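Local coordinates for protein RNA-directed RNA polymerase (Infectious pancreatic necrosis virus, PDB 3ZED) that probably replicates and transcribes the viral RNA genome as an RNA-dependent RNA polymerase, and probably occurs both free and covalently attached to the genomic RNA, at residues B[28-33]-B[126-131]; B[77-82]-B[221-226]; B[348-353]-B[696-701]. All blocks are in the same frame, centred on the assembly; numbering follows the deposited sequence.

Contact 1 (B[28-33]-B[126-131])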
loop_
_atom_site.group_PDB
_atom_site.type_symbol
_atom_site.label_atom_id
_atom_site.label_comp_id
_atom_site.label_asym_id
_atom_site.label_seq_id
_atom_site.Cartn_x
_atom_site.Cartn_y
_atom_site.Cartn_z
ATOM N N ASP B 28 -37.335 -5.670 18.800
ATOM C CA ASP B 28 -36.367 -4.622 19.092
ATOM C C ASP B 28 -35.269 -5.262 19.956
ATOM O O ASP B 28 -34.262 -4.613 20.277
ATOM C CB ASP B 28 -37.025 -3.388 19.748
ATOM C CG ASP B 28 -37.641 -3.625 21.110
ATOM O OD1 ASP B 28 -38.625 -4.398 21.191
ATOM O OD2 ASP B 28 -37.177 -2.994 22.087
ATOM N N VAL B 29 -35.475 -6.560 20.319
ATOM C CA VAL B 29 -34.484 -7.366 21.029
ATOM C C VAL B 29 -33.587 -8.049 19.973
ATOM O O VAL B 29 -32.359 -8.066 20.147
ATOM C CB VAL B 29 -35.093 -8.362 22.040
ATOM C CG1 VAL B 29 -34.050 -8.811 23.057
ATOM C CG2 VAL B 29 -36.299 -7.758 22.755
ATOM N N LEU B 30 -34.181 -8.555 18.856
ATOM C CA LEU B 30 -33.410 -9.153 17.760
ATOM C C LEU B 30 -32.441 -8.125 17.181
ATOM O O LEU B 30 -31.257 -8.416 17.005
ATOM C CB LEU B 30 -34.331 -9.699 16.641
ATOM C CG LEU B 30 -33.641 -10.053 15.289
ATOM C CD1 LEU B 30 -32.802 -11.328 15.398
ATOM C CD2 LEU B 30 -34.651 -10.164 14.165
ATOM N N ILE B 31 -32.944 -6.919 16.895
ATOM C CA ILE B 31 -32.135 -5.858 16.305
ATOM C C ILE B 31 -31.368 -5.119 17.399
ATOM O O ILE B 31 -31.987 -4.491 18.257
ATOM C CB ILE B 31 -32.984 -4.878 15.448
ATOM C CG1 ILE B 31 -33.976 -5.594 14.485
ATOM C CG2 ILE B 31 -32.116 -3.840 14.741
ATOM C CD1 ILE B 31 -33.379 -6.581 13.428
ATOM N N PRO B 32 -30.015 -5.163 17.370
ATOM C CA PRO B 32 -29.236 -4.395 18.356
ATOM C C PRO B 32 -29.455 -2.891 18.154
ATOM O O PRO B 32 -29.808 -2.465 17.055
ATOM C CB PRO B 32 -27.785 -4.801 18.054
ATOM C CG PRO B 32 -27.896 -6.056 17.194
ATOM C CD PRO B 32 -29.130 -5.847 16.401
ATOM N N LYS B 33 -29.307 -2.090 19.211
ATOM C CA LYS B 33 -29.493 -0.644 19.074
ATOM C C LYS B 33 -28.333 -0.038 18.281
ATOM O O LYS B 33 -27.201 -0.535 18.372
ATOM C CB LYS B 33 -29.613 0.027 20.456
ATOM N N THR B 126 -31.742 -5.270 7.513
ATOM C CA THR B 126 -32.634 -5.989 6.591
ATOM C C THR B 126 -32.084 -7.413 6.436
ATOM O O THR B 126 -32.848 -8.359 6.590
ATOM C CB THR B 126 -32.805 -5.232 5.260
ATOM O OG1 THR B 126 -33.168 -3.883 5.556
ATOM C CG2 THR B 126 -33.891 -5.836 4.381
ATOM N N LEU B 127 -30.756 -7.560 6.228
ATOM C CA LEU B 127 -30.101 -8.867 6.102
ATOM C C LEU B 127 -30.242 -9.674 7.407
ATOM O O LEU B 127 -30.548 -10.869 7.341
ATOM C CB LEU B 127 -28.619 -8.724 5.673
ATOM C CG LEU B 127 -27.786 -10.011 5.528
ATOM C CD1 LEU B 127 -28.343 -10.940 4.447
ATOM C CD2 LEU B 127 -26.349 -9.689 5.251
ATOM N N LEU B 128 -30.099 -9.034 8.571
ATOM C CA LEU B 128 -30.240 -9.714 9.870
ATOM C C LEU B 128 -31.648 -10.304 10.028
ATOM O O LEU B 128 -31.785 -11.428 10.546
ATOM C CB LEU B 128 -29.917 -8.750 11.057
ATOM C CG LEU B 128 -30.130 -9.300 12.485
ATOM C CD1 LEU B 128 -29.278 -10.544 12.730
ATOM C CD2 LEU B 128 -29.801 -8.255 13.527
ATOM N N LYS B 129 -32.690 -9.536 9.611
ATOM C CA LYS B 129 -34.086 -9.996 9.639
ATOM C C LYS B 129 -34.251 -11.219 8.726
ATOM O O LYS B 129 -34.812 -12.232 9.147
ATOM C CB LYS B 129 -35.054 -8.870 9.225
ATOM C CG LYS B 129 -35.269 -7.802 10.294
ATOM C CD LYS B 129 -35.771 -6.493 9.702
ATOM C CE LYS B 129 -36.015 -5.464 10.777
ATOM N NZ LYS B 129 -36.036 -4.086 10.227
ATOM N N GLN B 130 -33.697 -11.148 7.511
ATOM C CA GLN B 130 -33.755 -12.218 6.515
ATOM C C GLN B 130 -33.042 -13.491 7.008
ATOM O O GLN B 130 -33.602 -14.580 6.908
ATOM C CB GLN B 130 -33.168 -11.745 5.181
ATOM C CG GLN B 130 -34.011 -10.674 4.486
ATOM C CD GLN B 130 -35.407 -11.130 4.137
ATOM O OE1 GLN B 130 -35.635 -12.253 3.693
ATOM N NE2 GLN B 130 -36.374 -10.263 4.333
ATOM N N LEU B 131 -31.853 -13.343 7.608
ATOM C CA LEU B 131 -31.099 -14.465 8.174
ATOM C C LEU B 131 -31.925 -15.180 9.238
ATOM O O LEU B 131 -31.973 -16.419 9.238
ATOM C CB LEU B 131 -29.764 -13.989 8.772
ATOM C CG LEU B 131 -28.691 -13.508 7.799
ATOM C CD1 LEU B 131 -27.632 -12.741 8.540
ATOM C CD2 LEU B 131 -28.050 -14.679 7.008
#

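Contact 2 (B[77-82]-B[221-226])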
loop_
_atom_site.group_PDB
_atom_site.type_symbol
_atom_site.label_atom_id
_atom_site.label_comp_id
_atom_site.label_asym_id
_atom_site.label_seq_id
_atom_site.Cartn_x
_atom_site.Cartn_y
_atom_site.Cartn_z
ATOM N N LEU B 77 3.222 27.257 -16.773
ATOM C CA LEU B 77 3.513 26.063 -17.568
ATOM C C LEU B 77 3.454 26.425 -19.061
ATOM O O LEU B 77 2.447 26.136 -19.713
ATOM C CB LEU B 77 2.553 24.911 -17.217
ATOM C CG LEU B 77 2.567 24.410 -15.774
ATOM C CD1 LEU B 77 1.399 23.501 -15.515
ATOM C CD2 LEU B 77 3.870 23.700 -15.429
ATOM N N PRO B 78 4.505 27.104 -19.611
ATOM C CA PRO B 78 4.461 27.526 -21.026
ATOM C C PRO B 78 4.407 26.371 -22.023
ATOM O O PRO B 78 3.739 26.504 -23.055
ATOM C CB PRO B 78 5.755 28.330 -21.197
ATOM C CG PRO B 78 6.142 28.743 -19.828
ATOM C CD PRO B 78 5.751 27.580 -18.971
ATOM N N ARG B 79 5.082 25.246 -21.713
ATOM C CA ARG B 79 5.106 24.040 -22.539
ATOM C C ARG B 79 3.703 23.418 -22.727
ATOM O O ARG B 79 3.482 22.695 -23.699
ATOM C CB ARG B 79 6.025 22.998 -21.891
ATOM C CG ARG B 79 7.508 23.269 -22.036
ATOM C CD ARG B 79 8.358 22.147 -21.428
ATOM N NE ARG B 79 8.164 20.825 -22.040
ATOM C CZ ARG B 79 8.863 20.354 -23.070
ATOM N NH1 ARG B 79 9.818 21.089 -23.625
ATOM N NH2 ARG B 79 8.609 19.148 -23.556
ATOM N N LEU B 80 2.775 23.688 -21.786
ATOM C CA LEU B 80 1.424 23.127 -21.795
ATOM C C LEU B 80 0.349 24.185 -22.117
ATOM O O LEU B 80 -0.786 24.065 -21.643
ATOM C CB LEU B 80 1.123 22.450 -20.438
ATOM C CG LEU B 80 2.085 21.372 -19.928
ATOM C CD1 LEU B 80 1.693 20.940 -18.547
ATOM C CD2 LEU B 80 2.113 20.151 -20.841
ATOM N N ARG B 81 0.685 25.189 -22.953
ATOM C CA ARG B 81 -0.250 26.247 -23.360
ATOM C C ARG B 81 -1.421 25.670 -24.174
ATOM O O ARG B 81 -2.550 26.155 -24.074
ATOM C CB ARG B 81 0.478 27.325 -24.169
ATOM N N GLN B 82 -1.143 24.612 -24.947
ATOM C CA GLN B 82 -2.106 23.899 -25.772
ATOM C C GLN B 82 -3.100 23.113 -24.900
ATOM O O GLN B 82 -4.253 22.958 -25.294
ATOM C CB GLN B 82 -1.353 22.971 -26.738
ATOM C CG GLN B 82 -2.213 22.151 -27.688
ATOM C CD GLN B 82 -2.492 22.828 -28.997
ATOM O OE1 GLN B 82 -1.781 22.613 -29.994
ATOM N NE2 GLN B 82 -3.674 23.419 -29.062
ATOM N N PRO B 221 8.352 16.848 -13.676
ATOM C CA PRO B 221 7.154 16.055 -14.016
ATOM C C PRO B 221 6.328 16.533 -15.216
ATOM O O PRO B 221 5.905 15.674 -15.991
ATOM C CB PRO B 221 6.317 16.123 -12.740
ATOM C CG PRO B 221 7.324 16.256 -11.673
ATOM C CD PRO B 221 8.405 17.131 -12.232
ATOM N N SER B 222 6.090 17.863 -15.375
ATOM C CA SER B 222 5.284 18.414 -16.477
ATOM C C SER B 222 5.854 18.081 -17.864
ATOM O O SER B 222 5.101 18.064 -18.842
ATOM C CB SER B 222 5.144 19.926 -16.348
ATOM O OG SER B 222 6.389 20.589 -16.516
ATOM N N TRP B 223 7.180 17.831 -17.953
ATOM C CA TRP B 223 7.853 17.508 -19.208
ATOM C C TRP B 223 7.537 16.062 -19.675
ATOM O O TRP B 223 7.914 15.680 -20.781
ATOM C CB TRP B 223 9.366 17.722 -19.067
ATOM C CG TRP B 223 9.783 19.161 -19.066
ATOM C CD1 TRP B 223 9.328 20.150 -18.244
ATOM C CD2 TRP B 223 10.801 19.755 -19.884
ATOM N NE1 TRP B 223 9.984 21.332 -18.515
ATOM C CE2 TRP B 223 10.920 21.108 -19.493
ATOM C CE3 TRP B 223 11.653 19.263 -20.889
ATOM C CZ2 TRP B 223 11.822 21.993 -20.111
ATOM C CZ3 TRP B 223 12.547 20.137 -21.501
ATOM C CH2 TRP B 223 12.626 21.484 -21.112
ATOM N N LEU B 224 6.856 15.269 -18.834
ATOM C CA LEU B 224 6.457 13.899 -19.162
ATOM C C LEU B 224 5.087 13.900 -19.897
ATOM O O LEU B 224 4.605 12.844 -20.328
ATOM C CB LEU B 224 6.424 13.037 -17.883
ATOM C CG LEU B 224 7.702 12.235 -17.553
ATOM C CD1 LEU B 224 8.920 13.151 -17.301
ATOM C CD2 LEU B 224 7.467 11.303 -16.377
ATOM N N ILE B 225 4.494 15.106 -20.070
ATOM C CA ILE B 225 3.247 15.300 -20.793
ATOM C C ILE B 225 3.598 15.685 -22.213
ATOM O O ILE B 225 4.259 16.696 -22.460
ATOM C CB ILE B 225 2.261 16.327 -20.157
ATOM C CG1 ILE B 225 1.841 15.936 -18.734
ATOM C CG2 ILE B 225 1.016 16.502 -21.065
ATOM C CD1 ILE B 225 1.474 17.117 -17.900
ATOM N N ASN B 226 3.140 14.877 -23.143
ATOM C CA ASN B 226 3.335 15.119 -24.554
ATOM C C ASN B 226 1.955 15.419 -25.140
ATOM O O ASN B 226 1.220 14.482 -25.456
ATOM C CB ASN B 226 4.034 13.898 -25.194
ATOM C CG ASN B 226 4.181 13.906 -26.705
ATOM O OD1 ASN B 226 4.006 14.930 -27.400
ATOM N ND2 ASN B 226 4.531 12.743 -27.240
HETATM O O HOH W 1 7.109 17.099 -22.717
HETATM O O HOH W 2 5.607 20.067 -20.397
#

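Contact 3 (B[348-353]-B[696-701]). With K (potassium ion), chain L.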
loop_
_atom_site.group_PDB
_atom_site.type_symbol
_atom_site.label_atom_id
_atom_site.label_comp_id
_atom_site.label_asym_id
_atom_site.label_seq_id
_atom_site.Cartn_x
_atom_site.Cartn_y
_atom_site.Cartn_z
ATOM N N THR B 348 3.370 -17.651 -7.571
ATOM C CA THR B 348 2.524 -18.435 -8.472
ATOM C C THR B 348 3.058 -18.410 -9.918
ATOM O O THR B 348 2.676 -19.277 -10.701
ATOM C CB THR B 348 1.042 -17.991 -8.405
ATOM O OG1 THR B 348 0.869 -16.716 -9.040
ATOM C CG2 THR B 348 0.494 -17.968 -6.985
ATOM N N ASN B 349 3.948 -17.455 -10.267
ATOM C CA ASN B 349 4.485 -17.356 -11.636
ATOM C C ASN B 349 6.022 -17.268 -11.670
ATOM O O ASN B 349 6.596 -17.186 -12.750
ATOM C CB ASN B 349 3.875 -16.142 -12.373
ATOM C CG ASN B 349 4.150 -14.782 -11.752
ATOM O OD1 ASN B 349 5.232 -14.480 -11.242
ATOM N ND2 ASN B 349 3.197 -13.888 -11.867
ATOM N N THR B 350 6.679 -17.228 -10.502
ATOM C CA THR B 350 8.142 -17.077 -10.395
ATOM C C THR B 350 8.627 -17.813 -9.162
ATOM O O THR B 350 7.880 -17.926 -8.197
ATOM C CB THR B 350 8.501 -15.553 -10.330
ATOM O OG1 THR B 350 7.915 -14.862 -11.446
ATOM C CG2 THR B 350 10.012 -15.272 -10.266
ATOM N N GLN B 351 9.885 -18.276 -9.163
ATOM C CA GLN B 351 10.473 -18.940 -8.004
ATOM C C GLN B 351 10.970 -17.866 -7.025
ATOM O O GLN B 351 12.154 -17.545 -6.984
ATOM C CB GLN B 351 11.571 -19.921 -8.438
ATOM C CG GLN B 351 10.965 -21.146 -9.103
ATOM C CD GLN B 351 11.979 -22.127 -9.595
ATOM O OE1 GLN B 351 12.759 -22.700 -8.825
ATOM N NE2 GLN B 351 11.923 -22.405 -10.883
ATOM N N THR B 352 10.021 -17.268 -6.282
ATOM C CA THR B 352 10.244 -16.205 -5.293
ATOM C C THR B 352 9.286 -16.360 -4.108
ATOM O O THR B 352 8.139 -16.710 -4.355
ATOM C CB THR B 352 10.055 -14.791 -5.945
ATOM O OG1 THR B 352 10.091 -13.792 -4.927
ATOM C CG2 THR B 352 8.723 -14.634 -6.680
ATOM N N PRO B 353 9.658 -15.984 -2.860
ATOM C CA PRO B 353 8.657 -15.996 -1.764
ATOM C C PRO B 353 7.623 -14.854 -1.884
ATOM O O PRO B 353 6.642 -14.845 -1.146
ATOM C CB PRO B 353 9.512 -15.793 -0.491
ATOM C CG PRO B 353 10.725 -15.091 -0.954
ATOM C CD PRO B 353 10.991 -15.563 -2.368
ATOM N N PRO B 696 9.610 -19.538 -14.066
ATOM C CA PRO B 696 10.943 -18.963 -14.301
ATOM C C PRO B 696 11.605 -18.531 -12.999
ATOM O O PRO B 696 10.921 -18.200 -12.021
ATOM C CB PRO B 696 10.657 -17.737 -15.182
ATOM C CG PRO B 696 9.286 -17.951 -15.723
ATOM C CD PRO B 696 8.552 -18.702 -14.664
ATOM N N GLN B 697 12.939 -18.545 -12.987
ATOM C CA GLN B 697 13.714 -18.108 -11.835
ATOM C C GLN B 697 13.690 -16.575 -11.787
ATOM O O GLN B 697 13.198 -15.956 -12.738
ATOM C CB GLN B 697 15.140 -18.669 -11.911
ATOM C CG GLN B 697 15.200 -20.167 -11.620
ATOM C CD GLN B 697 16.582 -20.747 -11.795
ATOM O OE1 GLN B 697 17.333 -20.379 -12.703
ATOM N NE2 GLN B 697 16.936 -21.709 -10.951
ATOM N N THR B 698 14.162 -15.954 -10.674
ATOM C CA THR B 698 14.169 -14.487 -10.533
ATOM C C THR B 698 15.056 -13.807 -11.618
ATOM O O THR B 698 16.013 -14.431 -12.083
ATOM C CB THR B 698 14.649 -14.078 -9.129
ATOM O OG1 THR B 698 15.923 -14.689 -8.862
ATOM C CG2 THR B 698 13.620 -14.388 -8.029
ATOM N N PRO B 699 14.766 -12.545 -12.028
ATOM C CA PRO B 699 15.622 -11.879 -13.037
ATOM C C PRO B 699 17.091 -11.729 -12.614
ATOM O O PRO B 699 17.967 -11.898 -13.456
ATOM C CB PRO B 699 14.967 -10.504 -13.203
ATOM C CG PRO B 699 13.571 -10.676 -12.722
ATOM C CD PRO B 699 13.650 -11.669 -11.615
ATOM N N ARG B 700 17.368 -11.444 -11.331
ATOM C CA ARG B 700 18.737 -11.328 -10.818
ATOM C C ARG B 700 19.048 -12.515 -9.911
ATOM O O ARG B 700 18.144 -13.010 -9.225
ATOM C CB ARG B 700 18.970 -10.004 -10.080
ATOM C CG ARG B 700 18.475 -8.778 -10.823
ATOM C CD ARG B 700 19.587 -7.909 -11.380
ATOM N NE ARG B 700 19.014 -6.811 -12.152
ATOM C CZ ARG B 700 19.707 -5.882 -12.803
ATOM N NH1 ARG B 700 21.041 -5.900 -12.788
ATOM N NH2 ARG B 700 19.075 -4.933 -13.482
ATOM N N SER B 701 20.326 -12.987 -9.927
ATOM C CA SER B 701 20.821 -14.170 -9.189
ATOM C C SER B 701 19.780 -15.319 -9.317
ATOM O O SER B 701 19.208 -15.734 -8.302
ATOM C CB SER B 701 21.115 -13.830 -7.727
ATOM O OG SER B 701 22.034 -12.755 -7.616
HETATM K K K L . 16.796 -17.018 -7.580
HETATM O O HOH W 3 14.507 -18.188 -8.561
#

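Contact 1 (B[28-33]-B[126-131])
L128 on helix 125-137 meets three consecutive residues of the N-terminal loop, L30, I31 and P32. The close part of the contact is gathered round its CD2 methyl. P32 and L128 approach tip to tip, with P32 CD 3.8 Å from L128 CD2. L128 CD2 also lies 3.8 Å from the backbone L30 O and 4.0 Å from I31 CD1. L128 CG is anti to the backbone N (chi1 175°), and the bond to CB points toward the loop. The bond to CB of L30 points toward the helix as well, but its approach is looser: L30 CD1 stays 4.4 Å from L128 CG. The L30 carbonyl is not left to the methyl alone, because R151 NH1 of helix 143-156 donates a hydrogen bond to it. That helix also backs the packed side, where I154 touches P32 and L147 touches L128.

The other side is the solvent side. Here I31 and K129 cross at about a right angle. I31 CD1 sits 3.9 Å from K129 CG and 3.9 Å from K129 CE, so it rests against the aliphatic part of the lysine chain. Beyond CG that chain runs extended, and K129 itself is exposed. I31 CD1 therefore touches both L128 and K129, which joins the packed side to the open one.

The side-chain contacts are apolar, apart from the L30 carbonyl oxygen that meets L128 CD2. The contact buries 217 Å² in all. It is plain loop-on-helix packing at the surface of the polymerase: an irregular N-terminal segment laid against one side of helix 125-137.

Contact 2 (B[77-82]-B[221-226])
The guanidinium of R79 lies flat on the indole of W223, with the two planes 9° apart. W223 CE3 sits over the centre of one guanidinium face. R79 CZ is 3.9 Å from the centroid of the W223 six-membered ring, 18° off its normal, which makes this a cation-pi stack. On the same indole face R79 CD makes a CH-pi contact with the five-membered ring of W223, 3.5 Å from its centroid. The arginine chain bends at chi3 (61°), and NE lies over the indole near W223 CD2.

Two waters lie at the edge of the guanidinium, in its plane. One accepts from R79 NH2 at 2.7 Å and donates to W223 O and I225 O. The other accepts from R79 NE and donates to S222 O, 2.6 Å from that oxygen. Together the waters reach three backbone carbonyls. An apolar side chain of another protein chain also packs on R79, and one packs on W223.

The contact is built round two short 3-10 segments in the palm region of the polymerase, 78-79 and 221-224. The first follows helix 73-76. The second leads into strand 225-226, which pairs antiparallel with strand 235-236. The L77 side chain is about 11 Å from that of Y251, a predicted GTP-site residue.

Away from the arginine the packing is apolar. L80 and I225 cross at about a right angle, with L80 CD2 3.8 Å from I225 CG2. L80 CD1 also reaches I225 CD1. L77 CD2 meets S222 CB at 4.1 Å. The S222 hydroxyl is hydrogen-bonded to D268 OD2 of helix 260-278. V265 of that helix touches L77, and L264 touches I225.

Contact 3 (B[348-353]-B[696-701])
This contact belongs to a potassium site: loop 696-701 supplies two of its ligands and loop 348-353 packs beside it. T698 OG1 and S701 O each bind the potassium ion at 2.8 Å. A water also binds it, and Q203 OE1, P702 O and K704 O complete the site. T698 OG1 lies between the backbone N and the carbonyl carbon (chi1 54°). The hydroxyl donates a hydrogen bond to R700 O, and the same OG1 binds the metal, which ties the turn of the loop to the ion. The metal-bound water links the two loops: it donates to Q351 O and accepts from T698 N.

One direct hydrogen bond joins the backbones. Q351 N donates to P696 O at 3.0 Å, with an N-H...O angle of 158°. T350 CA adds a CA-H...O contact to P696 O at 3.4 Å. Q351 is the centre of an inverse gamma turn. Its side chain passes Q697, with Q351 NE2 4.0 Å from Q697 CG; the NE2 group is hydrogen-bonded to R695 O. At the far end, P696 CD lies 3.1 Å from N349 O. T698 CG2 rests 3.6 Å from Q351 O and also touches T352 CB. T350 OG1 donates to N349 OD1.

Helix 194-204 flanks both loops. It supplies Q203, whose side chain binds the ion and whose backbone O accepts from T352 OG1. It also supplies K199, whose NZ is hydrogen-bonded to S701 OG. The next residue after T352, P353, makes a backbone hydrogen bond with I385 of strand 382-386.

From the N terminus the chain first runs through loop 28-33, which contact 1 closes onto helix 125-137. Before that loop closes, segment 77-82 has already passed. Its partner 221-226 comes later, so contacts 1 and 2 cross along the chain. Their centres are 57 Å apart, and both lie in the palm region. Contact 2 ties the turn after helix 73-76 to the segment leading into strand 225-226. Contact 3 opens after both have closed, and it spans the longest interval, 342 residues. It ties a palm loop to the C-terminal region beside helix 194-204. Contacts 2 and 3 come no nearer than about 20 Å between nearest atoms, and none of the three touches another.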